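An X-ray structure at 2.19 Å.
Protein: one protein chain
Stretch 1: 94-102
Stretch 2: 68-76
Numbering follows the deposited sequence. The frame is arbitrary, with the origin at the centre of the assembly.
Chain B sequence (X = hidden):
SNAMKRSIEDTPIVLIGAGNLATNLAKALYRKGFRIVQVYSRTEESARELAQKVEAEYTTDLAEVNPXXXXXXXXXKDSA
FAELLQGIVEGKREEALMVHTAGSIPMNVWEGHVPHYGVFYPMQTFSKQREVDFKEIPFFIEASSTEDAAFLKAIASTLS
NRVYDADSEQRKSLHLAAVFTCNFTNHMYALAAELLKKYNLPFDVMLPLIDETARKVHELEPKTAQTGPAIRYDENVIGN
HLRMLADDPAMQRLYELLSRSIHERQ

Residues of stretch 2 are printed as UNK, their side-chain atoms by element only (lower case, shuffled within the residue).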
# COMPACT_ATOMS: atom_id res chain seq x y z
N GLU B 94 -18.04 40.25 11.44
CA GLU B 94 -17.04 40.88 10.59
C GLU B 94 -15.67 40.18 10.70
O GLU B 94 -15.03 39.91 9.69
CB GLU B 94 -16.91 42.34 10.98
CG GLU B 94 -17.12 43.30 9.83
CD GLU B 94 -15.85 43.67 9.09
OE1 GLU B 94 -15.97 44.13 7.94
OE2 GLU B 94 -14.73 43.52 9.65
N GLU B 95 -15.25 39.85 11.92
CA GLU B 95 -13.95 39.19 12.14
C GLU B 95 -13.92 37.67 11.93
O GLU B 95 -12.87 37.05 12.09
CB GLU B 95 -13.43 39.48 13.55
CG GLU B 95 -14.25 38.79 14.61
CD GLU B 95 -13.80 39.13 16.02
OE1 GLU B 95 -14.56 39.85 16.69
OE2 GLU B 95 -12.71 38.66 16.44
N ALA B 96 -15.07 37.05 11.63
CA ALA B 96 -15.08 35.59 11.35
C ALA B 96 -14.16 35.27 10.18
O ALA B 96 -14.06 36.04 9.22
CB ALA B 96 -16.48 35.10 11.07
N LEU B 97 -13.45 34.15 10.28
CA LEU B 97 -12.56 33.74 9.21
C LEU B 97 -13.19 32.58 8.43
O LEU B 97 -13.56 31.56 9.04
CB LEU B 97 -11.20 33.38 9.84
CG LEU B 97 -9.90 33.03 9.14
CD1 LEU B 97 -9.72 33.76 7.83
CD2 LEU B 97 -8.67 33.29 10.06
N MSE B 98 -13.38 32.74 7.12
CA MSE B 98 -13.83 31.59 6.27
C MSE B 98 -12.65 31.00 5.55
O MSE B 98 -11.96 31.69 4.78
CB MSE B 98 -14.90 31.89 5.21
CG MSE B 98 -15.56 33.22 5.23
SE MSE B 98 -16.44 33.65 6.88
CE MSE B 98 -17.57 32.09 6.94
N VAL B 99 -12.43 29.72 5.79
CA VAL B 99 -11.38 28.98 5.11
C VAL B 99 -11.95 27.76 4.41
O VAL B 99 -12.98 27.20 4.80
CB VAL B 99 -10.22 28.58 6.07
CG1 VAL B 99 -9.68 29.81 6.80
CG2 VAL B 99 -10.64 27.49 7.07
N HIS B 100 -11.30 27.35 3.33
CA HIS B 100 -11.59 26.05 2.76
C HIS B 100 -10.37 25.16 2.88
O HIS B 100 -9.29 25.62 3.25
CB HIS B 100 -12.11 26.15 1.34
CG HIS B 100 -11.10 26.64 0.35
ND1 HIS B 100 -10.07 25.84 -0.11
CD2 HIS B 100 -10.98 27.82 -0.28
CE1 HIS B 100 -9.36 26.52 -0.99
NE2 HIS B 100 -9.89 27.73 -1.12
N THR B 101 -10.56 23.88 2.61
CA THR B 101 -9.53 22.87 2.85
C THR B 101 -9.06 22.18 1.56
O THR B 101 -8.48 21.09 1.61
CB THR B 101 -10.07 21.81 3.78
OG1 THR B 101 -11.31 21.32 3.26
CG2 THR B 101 -10.35 22.40 5.16
N ALA B 102 -9.35 22.78 0.41
CA ALA B 102 -9.05 22.11 -0.85
C ALA B 102 -7.66 22.45 -1.35
O ALA B 102 -7.24 23.60 -1.30
CB ALA B 102 -10.06 22.46 -1.88
N UNK B 68 -22.28 32.71 14.94
CA UNK B 68 -21.57 33.42 16.01
C UNK B 68 -20.11 32.97 16.22
O UNK B 68 -19.42 33.51 17.08
c UNK B 68 -26.48 34.55 16.87
c UNK B 68 -25.48 35.50 16.66
c UNK B 68 -22.36 33.39 17.34
c UNK B 68 -23.80 33.81 17.18
c UNK B 68 -26.15 33.26 17.23
o UNK B 68 -27.82 34.87 16.72
c UNK B 68 -24.15 35.12 16.81
c UNK B 68 -24.83 32.90 17.38
N UNK B 69 -19.66 32.04 15.37
CA UNK B 69 -18.33 31.46 15.45
C UNK B 69 -17.27 32.36 14.81
O UNK B 69 -17.58 33.23 13.97
c UNK B 69 -18.32 30.06 14.80
N UNK B 70 -16.02 32.10 15.18
CA UNK B 70 -14.86 32.83 14.71
C UNK B 70 -14.24 32.19 13.47
O UNK B 70 -13.66 32.87 12.61
c UNK B 70 -13.83 32.90 15.86
c UNK B 70 -12.45 33.42 15.52
c UNK B 70 -11.05 35.10 14.39
c UNK B 70 -12.40 34.86 15.09
n UNK B 70 -10.82 36.47 13.86
N UNK B 71 -14.37 30.88 13.36
CA UNK B 71 -13.77 30.16 12.26
C UNK B 71 -14.75 29.17 11.65
O UNK B 71 -15.34 28.35 12.35
c UNK B 71 -10.61 27.79 12.26
c UNK B 71 -12.49 29.44 12.73
c UNK B 71 -11.15 29.60 10.61
c UNK B 71 -11.73 28.64 11.65
N UNK B 72 -14.89 29.27 10.33
CA UNK B 72 -15.72 28.40 9.54
C UNK B 72 -14.83 27.61 8.59
O UNK B 72 -14.19 28.18 7.69
o UNK B 72 -20.60 31.51 12.24
c UNK B 72 -19.91 29.79 10.83
c UNK B 72 -18.47 31.69 11.17
c UNK B 72 -18.97 29.23 9.98
c UNK B 72 -17.51 31.11 10.32
c UNK B 72 -16.75 29.23 8.78
c UNK B 72 -19.65 31.01 11.42
c UNK B 72 -17.76 29.88 9.70
N UNK B 73 -14.77 26.29 8.81
CA UNK B 73 -13.94 25.40 7.99
C UNK B 73 -14.80 24.71 6.96
O UNK B 73 -15.68 23.92 7.30
c UNK B 73 -13.19 24.36 8.83
c UNK B 73 -11.70 24.09 10.91
c UNK B 73 -12.32 23.46 7.87
c UNK B 73 -12.34 25.04 9.93
N UNK B 74 -14.57 25.06 5.70
CA UNK B 74 -15.43 24.63 4.62
C UNK B 74 -14.72 23.53 3.83
O UNK B 74 -13.64 23.72 3.29
c UNK B 74 -16.45 26.97 4.62
c UNK B 74 -16.83 25.40 2.66
c UNK B 74 -15.86 25.83 3.73
N UNK B 75 -15.34 22.35 3.85
CA UNK B 75 -14.85 21.17 3.14
C UNK B 75 -15.95 20.69 2.22
O UNK B 75 -16.68 19.76 2.55
o UNK B 75 -13.46 20.41 4.99
c UNK B 75 -14.52 20.05 4.13
N UNK B 76 -16.10 21.32 1.08
CA UNK B 76 -17.17 20.96 0.18
C UNK B 76 -16.64 20.85 -1.25
O UNK B 76 -15.65 21.49 -1.60
c UNK B 76 -18.33 21.97 0.27
c UNK B 76 -19.27 22.00 1.49
c UNK B 76 -20.35 23.08 1.35
c UNK B 76 -19.91 20.64 1.76

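Position 68 carries eight side-chain atoms: one carbon, then a six-carbon ring bearing an oxygen. Its CA-to-CB bond points away from stretch 1, and the side chain makes no contact with it. A phenol makes it tyrosine, Tyr68.

Position 69 has a single side-chain carbon, and its backbone O lies 3.6 Å from Ala96 CB. One carbon means alanine, Ala69.

At position 70, four carbons run in a row to a nitrogen that reaches the backbone O and the carboxylate of Glu95. The CA-to-CB bond points away, yet the chain returns. This is lysine: Lys70 NZ donates a hydrogen bond to Glu95 O at 2.8 Å and forms a long salt bridge with Glu95 OE2 at 3.9 Å.

Position 71 shows four carbons forked at the second, and one terminal carbon meets both Leu97 and Val99 on the same face of the sheet. The fork identifies leucine; Leu71 CD1 lies 3.9 Å from Leu97 CB and 4.1 Å from Val99 CG1.

Position 72 again has one carbon and a six-carbon ring with an oxygen. Ala96 CB sits at the ring edge, and the selenomethionine Met98 approaches obliquely. The residue is Tyr72: Ala96 CB is 3.9 Å from Tyr72 CE2, Met98 SE is 5.4 Å from the Tyr72 ring centroid, and Met98 CE reaches Tyr72 CB at 3.5 Å.

Position 73 has four carbons forked at the first, one arm two carbons long, touching Val99 and Thr101. This is isoleucine: Ile73 CG1 is 4.1 Å from Val99 CG2, and Ile73 CG2 is 3.5 Å from Thr101 CG2.

At position 74, one carbon carries two more, and its CB lies 4.5 Å from His100 CB on a shared face. The residue is valine, Val74.

Position 75 has one carbon and one oxygen, the oxygen meeting the Thr101 hydroxyl. The residue is serine, and Ser75 OG hydrogen-bonds Thr101 OG1 at 2.9 Å.

Position 76 has four carbons forked at the second; its CA-to-CB bond points away, and the side chain makes no contact with stretch 1. Hence Leu76.

The contact is a parallel strand pairing, with axes inclined by 18°. Its backbone ladder alternates direction: Leu97 N to Lys70 O (2.7 Å), Tyr72 N to Leu97 O (2.9 Å), Val99 N to Tyr72 O (3.0 Å) and Val74 N to Val99 O (2.8 Å). The first three N-H...O angles, 171° to 175°, are nearly linear; the fourth falls to 153°, and Thr101 N to Val74 O (3.2 Å, 127°) is weak. Side chains alternate accordingly, Leu71, Ile73, Leu97 and Val99 on one face, Tyr72, Val74, Met98 and His100 on the other. Polar side-chain contacts supplement the ladder beyond both ends of the paired strands, and 627 Å² is buried in all.

Stretch 2 (68-76) YAKLYIVSL
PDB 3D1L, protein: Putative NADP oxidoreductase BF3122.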